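Local structure of MamA (Candidatus Magnetobacterium bavaricum, 3VTX) at residues Ala92-Ala95 with Leu96-Ile100. The protein is a tetratricopeptide-repeat (TPR) protein, with an all-helical repeat fold of a kind that commonly serves as a scaffold for protein-protein interactions. Sequence-based numbering, arbitrary orientation.
Sequences AIDA and LQRAI
The guanidinium of R98 has the backbone O of D94 over one face, 3.9 Å above its plane and displaced to the border of the group. A water lies over the same face, 3.5 Å above the plane. The R98 chain bends at chi3 (-115°) and brings NH2 to 3.8 Å from D94 CB. D94 OD2 is 4.5 Å from R98 NH2 but far off that plane, and no N-H points at it. The two charges may attract, but they form no salt bridge. D94 OD1 instead accepts a hydrogen bond from Q90, one turn earlier. The water donates to D94 O and, in the Q97 conformer described here, to Q97 OE1. In this conformer Q97 runs extended alongside I93, with NE2 3.7 Å from I93 CG2. All this belongs to helix 89-102, the second helix of a TPR hairpin with helix 73-85. L96 N donates a hydrogen bond to A92 O, and Q97 N to I93 O at 2.8 Å. R98 N and A99 N likewise donate to D94 O and A95 O. L96 chi1 (-66°) sets CG 3.1 Å from A92 O. A92 and L96 touch helix 73-85; I93 and Q97 meet Y117 of helix 107-119.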
loop_
_atom_site.group_PDB
_atom_site.type_symbol
_atom_site.label_atom_id
_atom_site.label_comp_id
_atom_site.label_asym_id
_atom_site.label_seq_id
_atom_site.Cartn_x
_atom_site.Cartn_y
_atom_site.Cartn_z
ATOM N N ALA A 92 8.725 6.635 -3.436
ATOM C CA ALA A 92 7.911 5.679 -2.695
ATOM C C ALA A 92 8.249 5.804 -1.205
ATOM O O ALA A 92 7.374 5.869 -0.385
ATOM C CB ALA A 92 8.100 4.244 -3.175
ATOM N N ILE A 93 9.541 5.725 -0.903
ATOM C CA ILE A 93 10.026 5.904 0.484
ATOM C C ILE A 93 9.500 7.206 1.039
ATOM O O ILE A 93 8.965 7.254 2.144
ATOM C CB ILE A 93 11.565 5.855 0.545
ATOM C CG1 ILE A 93 12.094 4.443 0.245
ATOM C CG2 ILE A 93 12.081 6.260 1.926
ATOM C CD1 ILE A 93 13.572 4.448 -0.119
ATOM N N ASP A 94 9.725 8.297 0.309
ATOM C CA ASP A 94 9.349 9.620 0.840
ATOM C C ASP A 94 7.872 9.650 1.233
ATOM O O ASP A 94 7.538 10.007 2.353
ATOM C CB ASP A 94 9.656 10.758 -0.123
ATOM C CG ASP A 94 11.153 10.982 -0.366
ATOM O OD1 ASP A 94 12.065 10.469 0.366
ATOM O OD2 ASP A 94 11.422 11.674 -1.381
ATOM N N ALA A 95 6.991 9.180 0.342
ATOM C CA ALA A 95 5.612 9.115 0.622
ATOM C C ALA A 95 5.217 8.175 1.715
ATOM O O ALA A 95 4.391 8.519 2.527
ATOM C CB ALA A 95 4.797 8.743 -0.691
ATOM N N LEU A 96 5.810 6.979 1.760
ATOM C CA LEU A 96 5.444 6.030 2.777
ATOM C C LEU A 96 5.879 6.554 4.170
ATOM O O LEU A 96 5.132 6.360 5.143
ATOM C CB LEU A 96 6.089 4.668 2.530
ATOM C CG LEU A 96 5.554 3.999 1.269
ATOM C CD1 LEU A 96 6.440 2.892 0.765
ATOM C CD2 LEU A 96 4.169 3.448 1.547
ATOM N N GLN A 97 7.035 7.211 4.219
ATOM C CA GLN A 97 7.537 7.855 5.456
ATOM C C GLN A 97 6.514 8.893 5.928
ATOM O O GLN A 97 6.218 9.012 7.151
ATOM C CB GLN A 97 8.894 8.554 5.240
ATOM C CG GLN A 97 10.116 7.635 5.231
ATOM C CD GLN A 97 11.398 8.402 4.954
ATOM O OE1 GLN A 97 11.363 9.537 4.500
ATOM N NE2 GLN A 97 12.527 7.781 5.223
ATOM N N ARG A 98 6.000 9.654 4.986
ATOM C CA ARG A 98 4.981 10.618 5.328
ATOM C C ARG A 98 3.743 9.986 5.839
ATOM O O ARG A 98 3.163 10.494 6.778
ATOM C CB ARG A 98 4.697 11.613 4.232
ATOM C CG ARG A 98 5.884 12.589 4.045
ATOM C CD ARG A 98 5.592 13.806 3.181
ATOM N NE ARG A 98 6.385 13.789 1.946
ATOM C CZ ARG A 98 7.626 14.257 1.785
ATOM N NH1 ARG A 98 8.293 14.840 2.781
ATOM N NH2 ARG A 98 8.194 14.152 0.593
ATOM N N ALA A 99 3.327 8.854 5.255
ATOM C CA ALA A 99 2.153 8.142 5.734
ATOM C C ALA A 99 2.319 7.687 7.184
ATOM O O ALA A 99 1.380 7.731 8.031
ATOM C CB ALA A 99 1.874 6.890 4.849
ATOM N N ILE A 100 3.484 7.149 7.450
ATOM C CA ILE A 100 3.808 6.585 8.747
ATOM C C ILE A 100 3.914 7.738 9.775
ATOM O O ILE A 100 3.609 7.568 10.956
ATOM C CB ILE A 100 5.127 5.812 8.669
ATOM C CG1 ILE A 100 4.834 4.477 7.966
ATOM C CG2 ILE A 100 5.754 5.585 10.073
ATOM C CD1 ILE A 100 6.114 3.845 7.442
HETATM O O HOH W 1 9.373 11.674 3.885
#